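Long-range contacts in LPXTG-motif cell wall anchor domain protein (Mobiluncus mulieris, PDB 5U5O), which probably mediates adhesion of the bacterium as a giant surface protein, this piece being two Ig-like domains containing intramolecular cross-links: residues A[14-19]-A[163-168]; A[24-29]-A[100-105]; A[50-55]-A[116-121]; A[201-206]-A[221-226]. All coordinates share one frame; numbering follows the deposited sequence.

Interaction 1: A[14-19]-A[163-168]; sequences LKAFDV and TAEPQF
Phe-17 holds CG between its backbone N and carbonyl carbon (chi1 64°), the crowded position, and this lays its ring against Ala-164 in a parallel strand pairing of the Ig-like T-Q ester bond domain. Strand 16-18 runs beside the start of 163-168 at 27°. Ala-164 CA sits over one face of the ring, 4.0 Å from the centroid in a CH-pi contact, and the methyl CB reaches the rim at Phe-17 CZ, 3.5 Å away. Val-19 also has CG1 in the crowded position (chi1 76°), and its CB packs on the same Ala-164 methyl. Behind this buried side, Phe-17 and Val-19 lie on Leu-108 of helix 105-109. The other face of the pair carries Ala-16, Asp-18, Thr-163 and Glu-165; there the extended Glu-165 chain lays its carboxylate along the methyl of Ala-16, with OE2 3.5 Å from CB. Asp-18 has CG anti to the backbone N, and its OD1 is hydrogen-bonded to Thr-20 OG1. Four backbone bonds join the strands, alternating in direction as parallel pairing demands. The straightest carbonyl approach is Glu-165 N to Phe-17 O at 2.8 Å, nearly along the C=O axis, whereas Val-19 N meets Glu-165 O from above the carbonyl plane. Lys-15 O takes two donors, Thr-163 N at 2.9 Å and a water at 2.8 Å that also bonds Thr-163 OG1.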
loop_
_atom_site.group_PDB
_atom_site.type_symbol
_atom_site.label_atom_id
_atom_site.label_comp_id
_atom_site.label_asym_id
_atom_site.label_seq_id
_atom_site.Cartn_x
_atom_site.Cartn_y
_atom_site.Cartn_z
ATOM N N LEU A 14 -2.474 15.495 0.589
ATOM C CA LEU A 14 -2.721 14.572 -0.502
ATOM C C LEU A 14 -3.751 13.516 -0.091
ATOM O O LEU A 14 -4.119 13.406 1.078
ATOM C CB LEU A 14 -1.414 13.918 -0.951
ATOM C CG LEU A 14 -0.328 14.906 -1.387
ATOM C CD1 LEU A 14 0.974 14.161 -1.630
ATOM C CD2 LEU A 14 -0.741 15.675 -2.628
ATOM N N LYS A 15 -4.191 12.731 -1.062
ATOM C CA LYS A 15 -5.142 11.644 -0.836
ATOM C C LYS A 15 -4.479 10.271 -0.664
ATOM O O LYS A 15 -5.158 9.282 -0.400
ATOM C CB LYS A 15 -6.147 11.609 -1.995
ATOM C CG LYS A 15 -6.978 12.886 -2.145
ATOM C CD LYS A 15 -7.855 13.184 -0.937
ATOM C CE LYS A 15 -8.694 11.985 -0.537
ATOM N NZ LYS A 15 -9.751 12.289 0.466
ATOM N N ALA A 16 -3.154 10.216 -0.804
ATOM C CA ALA A 16 -2.380 8.985 -0.620
ATOM C C ALA A 16 -1.047 9.261 0.044
ATOM O O ALA A 16 -0.539 10.379 0.009
ATOM C CB ALA A 16 -2.153 8.302 -1.951
ATOM N N PHE A 17 -0.485 8.209 0.632
ATOM C CA PHE A 17 0.833 8.273 1.242
ATOM C C PHE A 17 1.546 6.953 1.036
ATOM O O PHE A 17 0.924 5.939 0.707
ATOM C CB PHE A 17 0.755 8.623 2.727
ATOM C CG PHE A 17 0.052 7.594 3.573
ATOM C CD1 PHE A 17 -1.304 7.639 3.779
ATOM C CD2 PHE A 17 0.762 6.589 4.188
ATOM C CE1 PHE A 17 -1.921 6.687 4.580
ATOM C CE2 PHE A 17 0.160 5.637 4.977
ATOM C CZ PHE A 17 -1.191 5.687 5.183
ATOM N N ASP A 18 2.861 7.008 1.233
ATOM C CA ASP A 18 3.747 5.867 1.021
ATOM C C ASP A 18 3.839 5.042 2.309
ATOM O O ASP A 18 4.614 5.374 3.220
ATOM C CB ASP A 18 5.136 6.353 0.579
ATOM C CG ASP A 18 6.158 5.222 0.437
ATOM O OD1 ASP A 18 5.811 4.043 0.671
ATOM O OD2 ASP A 18 7.318 5.528 0.101
ATOM N N VAL A 19 3.120 3.927 2.338
ATOM C CA VAL A 19 2.993 3.091 3.531
ATOM C C VAL A 19 4.208 2.189 3.753
ATOM O O VAL A 19 4.357 1.605 4.825
ATOM C CB VAL A 19 1.684 2.250 3.497
ATOM C CG1 VAL A 19 1.773 1.058 2.539
ATOM C CG2 VAL A 19 1.286 1.794 4.894
ATOM N N THR A 163 -5.551 6.538 0.598
ATOM C CA THR A 163 -4.891 5.324 0.110
ATOM C C THR A 163 -3.485 5.215 0.671
ATOM O O THR A 163 -2.675 6.099 0.456
ATOM C CB THR A 163 -4.836 5.292 -1.420
ATOM O OG1 THR A 163 -6.141 5.520 -1.920
ATOM C CG2 THR A 163 -4.385 3.938 -1.921
ATOM N N ALA A 164 -3.242 4.128 1.390
ATOM C CA ALA A 164 -1.908 3.770 1.850
ATOM C C ALA A 164 -1.252 2.938 0.745
ATOM O O ALA A 164 -1.624 1.772 0.544
ATOM C CB ALA A 164 -2.028 2.985 3.142
ATOM N N GLU A 165 -0.322 3.567 0.012
ATOM C CA GLU A 165 0.255 3.005 -1.212
ATOM C C GLU A 165 1.620 2.392 -0.941
ATOM O O GLU A 165 2.548 3.097 -0.518
ATOM C CB GLU A 165 0.445 4.086 -2.276
ATOM C CG GLU A 165 -0.849 4.699 -2.765
ATOM C CD GLU A 165 -0.646 5.726 -3.862
ATOM O OE1 GLU A 165 0.457 6.294 -3.997
ATOM O OE2 GLU A 165 -1.629 5.987 -4.575
ATOM N N PRO A 166 1.780 1.079 -1.196
ATOM C CA PRO A 166 3.135 0.523 -1.100
ATOM C C PRO A 166 3.968 0.883 -2.322
ATOM O O PRO A 166 3.428 1.114 -3.400
ATOM C CB PRO A 166 2.889 -0.981 -1.070
ATOM C CG PRO A 166 1.642 -1.150 -1.862
ATOM C CD PRO A 166 0.788 0.055 -1.584
ATOM N N GLN A 167 5.287 0.909 -2.140
ATOM C CA GLN A 167 6.221 0.975 -3.262
ATOM C C GLN A 167 6.630 -0.447 -3.627
ATOM O O GLN A 167 6.341 -1.397 -2.894
ATOM C CB GLN A 167 7.453 1.827 -2.927
ATOM C CG GLN A 167 7.150 3.167 -2.268
ATOM C CD GLN A 167 6.039 3.944 -2.950
ATOM O OE1 GLN A 167 5.050 4.327 -2.315
ATOM N NE2 GLN A 167 6.187 4.173 -4.246
ATOM N N PHE A 168 7.280 -0.582 -4.779
ATOM C CA PHE A 168 7.647 -1.888 -5.324
ATOM C C PHE A 168 9.097 -1.919 -5.772
ATOM O O PHE A 168 9.695 -0.895 -6.111
ATOM C CB PHE A 168 6.736 -2.267 -6.500
ATOM C CG PHE A 168 5.288 -2.370 -6.113
ATOM C CD1 PHE A 168 4.787 -3.562 -5.600
ATOM C CD2 PHE A 168 4.445 -1.272 -6.191
ATOM C CE1 PHE A 168 3.477 -3.668 -5.186
ATOM C CE2 PHE A 168 3.125 -1.373 -5.797
ATOM C CZ PHE A 168 2.644 -2.575 -5.289
HETATM O O HOH W 1 -6.535 8.122 -2.592
#

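Interaction 2: A[24-29]-A[100-105]; sequences KDAFTI and DLTVKR
Arg-105 leaves its backbone with CG anti to N (chi1 -164°), runs on extended and then bends at chi3 (78°), which swings its guanidinium back to the loop just before strand 26-36. This closes one end of an antiparallel pair in the Ig-like T-Q ester bond domain, with Arg-105 immediately after strand 94-104. The aliphatic part lies alongside Phe-27, pointing the same way: Arg-105 CD stands 3.7 Å from Phe-27 CE2 at the ring edge, and guanidinium and ring planes are 88° apart. Phe-27 itself has CG beside the backbone N, and its ring meets that of Phe-17. On the same buried face, Ile-29 CD1 packs against Val-103 CG1, which is in the crowded position, at 3.9 Å, the two side chains crossing obliquely. Leu-101 continues this face onto Ala-64 and Ala-66 of strand 64-71. The opposite face carries Ala-26, Thr-28, Thr-102 and Lys-104. Thr-28 and Thr-102 share one rotamer, each with OG1 beside its own N, and the two hydroxyls meet in a hydrogen bond of 3.2 Å between OG1 atoms. Hydrogen-bonded pairs Phe-27/Val-103 and Ile-29/Leu-101 each make two backbone bonds. Beyond them Arg-105 N meets Asp-25 O at 2.8 Å. Arg-105 NE donates to Lys-24 O at 2.9 Å in a bent bond, the oxygen near the guanidinium plane and NE nearly in line with the C=O.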
loop_
_atom_site.group_PDB
_atom_site.type_symbol
_atom_site.label_atom_id
_atom_site.label_comp_id
_atom_site.label_asym_id
_atom_site.label_seq_id
_atom_site.Cartn_x
_atom_site.Cartn_y
_atom_site.Cartn_z
ATOM N N LYS A 24 9.181 6.583 8.316
ATOM C CA LYS A 24 7.983 6.979 9.051
ATOM C C LYS A 24 7.518 5.834 9.945
ATOM O O LYS A 24 7.356 4.710 9.470
ATOM C CB LYS A 24 6.880 7.355 8.064
ATOM C CG LYS A 24 7.166 8.642 7.296
ATOM C CD LYS A 24 6.666 9.877 8.046
ATOM C CE LYS A 24 5.238 10.218 7.650
ATOM N NZ LYS A 24 4.440 11.031 8.617
ATOM N N ASP A 25 7.313 6.112 11.230
ATOM C CA ASP A 25 6.653 5.141 12.130
ATOM C C ASP A 25 5.140 5.333 12.286
ATOM O O ASP A 25 4.465 4.436 12.794
ATOM C CB ASP A 25 7.356 5.086 13.499
ATOM C CG ASP A 25 7.158 6.350 14.324
ATOM O OD1 ASP A 25 6.878 7.422 13.743
ATOM O OD2 ASP A 25 7.307 6.270 15.563
ATOM N N ALA A 26 4.623 6.489 11.867
ATOM C CA ALA A 26 3.194 6.794 11.943
ATOM C C ALA A 26 2.838 7.793 10.878
ATOM O O ALA A 26 3.700 8.497 10.354
ATOM C CB ALA A 26 2.849 7.360 13.310
ATOM N N PHE A 27 1.548 7.858 10.580
ATOM C CA PHE A 27 1.019 8.822 9.640
ATOM C C PHE A 27 -0.162 9.521 10.270
ATOM O O PHE A 27 -0.902 8.916 11.037
ATOM C CB PHE A 27 0.546 8.136 8.373
ATOM C CG PHE A 27 1.663 7.535 7.595
ATOM C CD1 PHE A 27 2.375 8.298 6.672
ATOM C CD2 PHE A 27 2.013 6.222 7.794
ATOM C CE1 PHE A 27 3.419 7.750 5.951
ATOM C CE2 PHE A 27 3.063 5.663 7.081
ATOM C CZ PHE A 27 3.762 6.431 6.155
ATOM N N THR A 28 -0.300 10.799 9.954
ATOM C CA THR A 28 -1.384 11.597 10.489
ATOM C C THR A 28 -2.352 11.931 9.373
ATOM O O THR A 28 -1.987 12.584 8.388
ATOM C CB THR A 28 -0.882 12.893 11.122
ATOM O OG1 THR A 28 -0.039 12.569 12.231
ATOM C CG2 THR A 28 -2.055 13.739 11.629
ATOM N N ILE A 29 -3.582 11.447 9.534
ATOM C CA ILE A 29 -4.697 11.808 8.662
ATOM C C ILE A 29 -5.316 13.096 9.234
ATOM O O ILE A 29 -5.766 13.116 10.391
ATOM C CB ILE A 29 -5.706 10.654 8.545
ATOM C CG1 ILE A 29 -5.166 9.498 7.690
ATOM C CG2 ILE A 29 -6.993 11.140 7.882
ATOM C CD1 ILE A 29 -3.941 8.776 8.220
ATOM N N ASP A 100 -7.033 15.399 14.125
ATOM C CA ASP A 100 -6.010 14.497 13.613
ATOM C C ASP A 100 -6.299 13.057 13.989
ATOM O O ASP A 100 -6.710 12.773 15.114
ATOM C CB ASP A 100 -4.649 14.870 14.194
ATOM C CG ASP A 100 -4.065 16.138 13.595
ATOM O OD1 ASP A 100 -4.494 16.612 12.524
ATOM O OD2 ASP A 100 -3.044 16.599 14.171
ATOM N N LEU A 101 -6.067 12.149 13.042
ATOM C CA LEU A 101 -6.174 10.709 13.267
ATOM C C LEU A 101 -4.822 10.081 12.908
ATOM O O LEU A 101 -4.441 10.045 11.733
ATOM C CB LEU A 101 -7.298 10.116 12.406
ATOM C CG LEU A 101 -8.718 10.552 12.790
ATOM C CD1 LEU A 101 -9.698 10.199 11.684
ATOM C CD2 LEU A 101 -9.133 9.903 14.101
ATOM N N THR A 102 -4.100 9.615 13.923
ATOM C CA THR A 102 -2.738 9.143 13.742
ATOM C C THR A 102 -2.703 7.631 13.819
ATOM O O THR A 102 -3.163 7.028 14.783
ATOM C CB THR A 102 -1.815 9.822 14.759
ATOM O OG1 THR A 102 -1.819 11.230 14.491
ATOM C CG2 THR A 102 -0.398 9.313 14.650
ATOM N N VAL A 103 -2.140 7.024 12.778
ATOM C CA VAL A 103 -2.040 5.575 12.667
ATOM C C VAL A 103 -0.573 5.154 12.615
ATOM O O VAL A 103 0.238 5.739 11.885
ATOM C CB VAL A 103 -2.856 5.040 11.453
ATOM C CG1 VAL A 103 -2.459 5.706 10.145
ATOM C CG2 VAL A 103 -2.781 3.527 11.357
ATOM N N LYS A 104 -0.244 4.136 13.405
ATOM C CA LYS A 104 1.091 3.554 13.395
ATOM C C LYS A 104 1.289 2.775 12.104
ATOM O O LYS A 104 0.422 2.005 11.707
ATOM C CB LYS A 104 1.292 2.628 14.594
ATOM C CG LYS A 104 1.276 3.350 15.934
ATOM C CD LYS A 104 1.575 2.408 17.094
ATOM C CE LYS A 104 0.485 1.359 17.265
ATOM N NZ LYS A 104 0.568 0.640 18.564
ATOM N N ARG A 105 2.437 2.962 11.460
ATOM C CA ARG A 105 2.720 2.275 10.200
ATOM C C ARG A 105 2.587 0.759 10.344
ATOM O O ARG A 105 2.061 0.103 9.446
ATOM C CB ARG A 105 4.100 2.643 9.651
ATOM C CG ARG A 105 4.292 2.267 8.184
ATOM C CD ARG A 105 5.523 2.944 7.592
ATOM N NE ARG A 105 6.749 2.271 7.997
ATOM C CZ ARG A 105 7.198 1.122 7.493
ATOM N NH1 ARG A 105 8.331 0.611 7.954
ATOM N NH2 ARG A 105 6.535 0.472 6.538
#

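Interaction 3: A[50-55]-A[116-121]; sequences LYEQSV and DDIALV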
loop_
_atom_site.group_PDB
_atom_site.type_symbol
_atom_site.label_atom_id
_atom_site.label_comp_id
_atom_site.label_asym_id
_atom_site.label_seq_id
_atom_site.Cartn_x
_atom_site.Cartn_y
_atom_site.Cartn_z
ATOM N N LEU A 50 -10.706 6.183 12.041
ATOM C CA LEU A 50 -10.060 5.731 10.821
ATOM C C LEU A 50 -10.139 4.214 10.735
ATOM O O LEU A 50 -9.781 3.517 11.693
ATOM C CB LEU A 50 -8.578 6.149 10.843
ATOM C CG LEU A 50 -7.808 5.874 9.562
ATOM C CD1 LEU A 50 -8.280 6.736 8.411
ATOM C CD2 LEU A 50 -6.322 6.102 9.827
ATOM N N TYR A 51 -10.575 3.712 9.580
ATOM C CA TYR A 51 -10.712 2.281 9.336
ATOM C C TYR A 51 -10.099 1.888 8.006
ATOM O O TYR A 51 -10.079 2.686 7.073
ATOM C CB TYR A 51 -12.190 1.915 9.222
ATOM C CG TYR A 51 -13.020 2.089 10.460
ATOM C CD1 TYR A 51 -13.013 1.128 11.459
ATOM C CD2 TYR A 51 -13.888 3.187 10.597
ATOM C CE1 TYR A 51 -13.807 1.259 12.584
ATOM C CE2 TYR A 51 -14.686 3.326 11.723
ATOM C CZ TYR A 51 -14.637 2.361 12.711
ATOM O OH TYR A 51 -15.391 2.453 13.842
ATOM N N GLU A 52 -9.633 0.647 7.914
ATOM C CA GLU A 52 -9.446 0.016 6.613
ATOM C C GLU A 52 -10.857 -0.253 6.051
ATOM O O GLU A 52 -11.777 -0.646 6.794
ATOM C CB GLU A 52 -8.574 -1.248 6.724
ATOM C CG GLU A 52 -8.276 -1.928 5.394
ATOM C CD GLU A 52 -9.386 -2.848 4.920
ATOM O OE1 GLU A 52 -9.989 -3.553 5.756
ATOM O OE2 GLU A 52 -9.673 -2.854 3.707
ATOM N N GLN A 53 -11.023 -0.003 4.751
ATOM C CA GLN A 53 -12.349 0.077 4.124
ATOM C C GLN A 53 -13.202 -1.182 4.273
ATOM O O GLN A 53 -14.398 -1.077 4.537
ATOM C CB GLN A 53 -12.230 0.454 2.648
ATOM C CG GLN A 53 -13.567 0.726 1.967
ATOM C CD GLN A 53 -13.421 0.947 0.477
ATOM O OE1 GLN A 53 -12.661 0.242 -0.191
ATOM N NE2 GLN A 53 -14.161 1.916 -0.060
ATOM N N SER A 54 -12.594 -2.357 4.101
ATOM C CA SER A 54 -13.357 -3.624 4.200
ATOM C C SER A 54 -13.997 -3.894 5.569
ATOM O O SER A 54 -14.991 -4.624 5.645
ATOM C CB SER A 54 -12.494 -4.831 3.791
ATOM O OG SER A 54 -11.717 -5.327 4.871
ATOM N N VAL A 55 -13.441 -3.309 6.633
ATOM C CA VAL A 55 -14.009 -3.426 7.992
ATOM C C VAL A 55 -14.531 -2.083 8.543
ATOM O O VAL A 55 -14.660 -1.902 9.761
ATOM C CB VAL A 55 -13.002 -4.086 8.973
ATOM C CG1 VAL A 55 -12.718 -5.520 8.546
ATOM C CG2 VAL A 55 -11.699 -3.295 9.087
ATOM N N ASP A 116 -0.510 -4.677 -2.037
ATOM C CA ASP A 116 -1.488 -3.825 -2.729
ATOM C C ASP A 116 -1.753 -2.570 -1.921
ATOM O O ASP A 116 -1.499 -2.532 -0.725
ATOM C CB ASP A 116 -2.827 -4.566 -2.904
ATOM C CG ASP A 116 -2.743 -5.743 -3.855
ATOM O OD1 ASP A 116 -2.514 -5.519 -5.067
ATOM O OD2 ASP A 116 -2.946 -6.890 -3.392
ATOM N N ASP A 117 -2.279 -1.550 -2.591
ATOM C CA ASP A 117 -2.849 -0.381 -1.921
ATOM C C ASP A 117 -3.793 -0.823 -0.806
ATOM O O ASP A 117 -4.572 -1.774 -0.981
ATOM C CB ASP A 117 -3.644 0.472 -2.917
ATOM C CG ASP A 117 -2.764 1.249 -3.895
ATOM O OD1 ASP A 117 -1.539 1.343 -3.691
ATOM O OD2 ASP A 117 -3.329 1.771 -4.881
ATOM N N ILE A 118 -3.726 -0.139 0.335
ATOM C CA ILE A 118 -4.669 -0.365 1.425
ATOM C C ILE A 118 -5.627 0.831 1.440
ATOM O O ILE A 118 -5.188 1.975 1.559
ATOM C CB ILE A 118 -3.973 -0.499 2.795
ATOM C CG1 ILE A 118 -2.984 -1.669 2.772
ATOM C CG2 ILE A 118 -5.004 -0.697 3.914
ATOM C CD1 ILE A 118 -1.908 -1.580 3.840
ATOM N N ALA A 119 -6.917 0.556 1.257
ATOM C CA ALA A 119 -7.939 1.601 1.280
ATOM C C ALA A 119 -8.351 1.927 2.707
ATOM O O ALA A 119 -8.758 1.036 3.474
ATOM C CB ALA A 119 -9.165 1.196 0.469
ATOM N N LEU A 120 -8.259 3.209 3.049
ATOM C CA LEU A 120 -8.724 3.713 4.344
ATOM C C LEU A 120 -9.894 4.682 4.201
ATOM O O LEU A 120 -10.040 5.342 3.182
ATOM C CB LEU A 120 -7.587 4.433 5.065
ATOM C CG LEU A 120 -6.272 3.664 5.178
ATOM C CD1 LEU A 120 -5.208 4.501 5.877
ATOM C CD2 LEU A 120 -6.453 2.358 5.933
ATOM N N VAL A 121 -10.643 4.835 5.281
ATOM C CA VAL A 121 -11.763 5.771 5.277
ATOM C C VAL A 121 -12.002 6.298 6.688
ATOM O O VAL A 121 -11.880 5.562 7.660
ATOM C CB VAL A 121 -13.029 5.124 4.642
ATOM C CG1 VAL A 121 -13.509 3.949 5.487
ATOM C CG2 VAL A 121 -14.131 6.157 4.403
HETATM O O HOH W 2 -7.984 -2.051 1.611
#
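Ile-118 opens the contact from 116-121, where its CG2, anti to the backbone N, meets Glu-52 CG at 3.8 Å with the two side chains crossing at about a right angle. At Ala-119 the backbone is gripped on both sides of the residue. Its N donates to a water that in turn donates to Glu-52 OE2, and its O accepts Gln-53 N at 2.8 Å, from above the carbonyl plane. The methyl of Ala-119 lies against Gln-53, 3.8 Å from CB, while Gln-53 NE2 bonds Pro-155 O. Glu-52 is bent at chi2 (-83°), which curls its carboxylate over the 3-10 turn that follows: Ser-54 OG donates to the syn lone pair of OE1 at 2.6 Å, and Ser-54 N reaches OE2 from above the carboxylate plane. Next, Leu-120 sets CB 4.1 Å from Leu-50 CD1, and its CA-H points to Tyr-51 O. Val-121 completes the pairing with two bonds, its N to Tyr-51 O at 2.9 Å and its O from Tyr-51 N at 3.0 Å. From there the pairing runs through Glu-52/Leu-120 to the Gln-53 bond, where 50-55 enters its 3-10 segment: an antiparallel strand pair, at 149°, in a sheet of the Ig-like T-Q ester bond domain.

Interaction 4: A[201-206]-A[221-226]; sequences VQKGSV and GIPLGD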
loop_
_atom_site.group_PDB
_atom_site.type_symbol
_atom_site.label_atom_id
_atom_site.label_comp_id
_atom_site.label_asym_id
_atom_site.label_seq_id
_atom_site.Cartn_x
_atom_site.Cartn_y
_atom_site.Cartn_z
ATOM N N VAL A 201 6.560 -14.926 -4.599
ATOM C CA VAL A 201 5.535 -15.612 -3.804
ATOM C C VAL A 201 4.429 -14.666 -3.323
ATOM O O VAL A 201 3.248 -14.957 -3.534
ATOM C CB VAL A 201 6.106 -16.500 -2.666
ATOM C CG1 VAL A 201 6.731 -15.679 -1.560
ATOM C CG2 VAL A 201 5.022 -17.412 -2.083
ATOM N N GLN A 202 4.768 -13.511 -2.753
ATOM C CA GLN A 202 3.754 -12.523 -2.288
ATOM C C GLN A 202 3.096 -11.830 -3.471
ATOM O O GLN A 202 1.873 -11.594 -3.439
ATOM C CB GLN A 202 4.383 -11.494 -1.338
ATOM C CG GLN A 202 5.031 -12.108 -0.096
ATOM C CD GLN A 202 4.022 -12.769 0.821
ATOM O OE1 GLN A 202 2.849 -12.415 0.800
ATOM N NE2 GLN A 202 4.470 -13.722 1.618
ATOM N N LYS A 203 3.826 -11.513 -4.527
ATOM C CA LYS A 203 3.212 -10.986 -5.752
ATOM C C LYS A 203 2.219 -11.986 -6.346
ATOM O O LYS A 203 1.196 -11.594 -6.922
ATOM C CB LYS A 203 4.268 -10.630 -6.817
ATOM C CG LYS A 203 3.707 -9.684 -7.878
ATOM C CD LYS A 203 4.667 -9.361 -9.011
ATOM C CE LYS A 203 3.945 -8.554 -10.085
ATOM N NZ LYS A 203 4.803 -8.162 -11.223
ATOM N N GLY A 204 2.485 -13.274 -6.173
ATOM C CA GLY A 204 1.702 -14.318 -6.779
ATOM C C GLY A 204 1.913 -14.438 -8.264
ATOM O O GLY A 204 0.994 -14.819 -8.976
ATOM N N SER A 205 3.137 -14.154 -8.727
ATOM C CA SER A 205 3.407 -14.052 -10.151
ATOM C C SER A 205 4.226 -15.225 -10.650
ATOM O O SER A 205 5.036 -15.798 -9.885
ATOM C CB SER A 205 4.134 -12.754 -10.463
ATOM O OG SER A 205 5.327 -12.654 -9.704
ATOM N N VAL A 206 4.038 -15.533 -11.928
ATOM C CA VAL A 206 4.837 -16.491 -12.688
ATOM C C VAL A 206 5.133 -15.845 -14.028
ATOM O O VAL A 206 4.199 -15.568 -14.808
ATOM C CB VAL A 206 4.108 -17.838 -12.900
ATOM C CG1 VAL A 206 5.006 -18.826 -13.639
ATOM C CG2 VAL A 206 3.693 -18.426 -11.557
ATOM N N GLY A 221 7.304 -4.372 -10.343
ATOM C CA GLY A 221 6.134 -4.424 -9.447
ATOM C C GLY A 221 6.159 -5.519 -8.398
ATOM O O GLY A 221 5.120 -6.092 -8.045
ATOM N N ILE A 222 7.359 -5.812 -7.898
ATOM C CA ILE A 222 7.522 -6.852 -6.895
ATOM C C ILE A 222 7.364 -6.212 -5.505
ATOM O O ILE A 222 8.096 -5.266 -5.186
ATOM C CB ILE A 222 8.889 -7.565 -7.018
ATOM C CG1 ILE A 222 9.015 -8.163 -8.430
ATOM C CG2 ILE A 222 8.969 -8.644 -5.962
ATOM C CD1 ILE A 222 10.384 -8.765 -8.737
ATOM N N PRO A 223 6.451 -6.743 -4.658
ATOM C CA PRO A 223 6.307 -6.227 -3.294
ATOM C C PRO A 223 7.648 -6.224 -2.535
ATOM O O PRO A 223 8.432 -7.160 -2.642
ATOM C CB PRO A 223 5.328 -7.213 -2.657
ATOM C CG PRO A 223 4.497 -7.697 -3.791
ATOM C CD PRO A 223 5.473 -7.804 -4.937
ATOM N N LEU A 224 7.894 -5.169 -1.776
ATOM C CA LEU A 224 9.103 -5.042 -0.988
ATOM C C LEU A 224 9.137 -6.109 0.103
ATOM O O LEU A 224 8.202 -6.277 0.883
ATOM C CB LEU A 224 9.184 -3.643 -0.417
ATOM C CG LEU A 224 9.384 -2.551 -1.478
ATOM C CD1 LEU A 224 9.274 -1.182 -0.823
ATOM C CD2 LEU A 224 10.713 -2.694 -2.216
ATOM N N GLY A 225 10.232 -6.867 0.108
ATOM C CA GLY A 225 10.384 -8.022 0.974
ATOM C C GLY A 225 9.962 -9.351 0.405
ATOM O O GLY A 225 9.973 -10.353 1.120
ATOM N N ASP A 226 9.573 -9.380 -0.874
ATOM C CA ASP A 226 9.129 -10.615 -1.478
ATOM C C ASP A 226 10.311 -11.569 -1.665
ATOM O O ASP A 226 11.508 -11.172 -1.702
ATOM C CB ASP A 226 8.447 -10.356 -2.831
ATOM C CG ASP A 226 7.382 -11.371 -3.157
ATOM O OD1 ASP A 226 7.276 -12.424 -2.464
ATOM O OD2 ASP A 226 6.606 -11.107 -4.115
#
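Asp-226 makes the tight half of this contact, its carboxylate inserted under the backbone turn at 201-203. With chi1 at -150°, CG stands broadly anti to the backbone N and the nearly flat chi2 (-11°) presents both oxygens to successive amides. Gln-202 N donates to OD1 at 2.7 Å, on the syn lone pair and with an N-H angle of 163°. Lys-203 N meets OD2 at 2.8 Å from somewhat above the carboxylate plane. Gln-202 CB and CG also crowd OD1, CB lying 3.2 Å from it. Two peptide N-H groups on a buried carboxylate would be expected to favour its charged form. Asp-226 touches Cys-200, which is in a disulfide with Cys-228. The looser half belongs to Lys-203, an exposed residue whose side chain is extended throughout and runs along 221-223. Its CB lies 3.6 Å from Pro-223 CD, crossing the ring at about a right angle, and its CE passes 3.4 Å from Gly-221 O. The ammonium ends on Glu-220 O. Pro-223 in turn begins a type II beta turn, closed by Asp-226 N to Pro-223 O at 3.1 Å, with Gly-225 at positive phi. Asp-226, last residue of that turn, thus accepts two amides of the connection between strands 193-200 and 205-212, where the turn runs into a G1 beta bulge, Gly-225 and Asp-226 both facing Ile-269, in the DUF5979 domain.

In the fold
Interactions 1, 2 and 3 pack together in the T-Q ester bond domain, and interaction 4 lies in the DUF5979 domain. Interactions 1 and 2 have centres about 12 Å apart and join where Phe-17 CD2 meets Phe-27 CE1 at 3.4 Å and Val-19 O probably accepts Arg-105 NH2. Interaction 3 is also about 12 Å from interaction 1 between centres, on the neighbouring strand, through Ala-164 O and Ile-118 N at 2.8 Å. Leu-50 CD2 bridges the sandwich to Val-103 CG1 and Ile-29 CD1 of interaction 2. Strand 150-178 carries the chain onward: Phe-168 CB packs 3.5 Å from Ile-222 O, linking interaction 1 to interaction 4, about 17 Å away between centres.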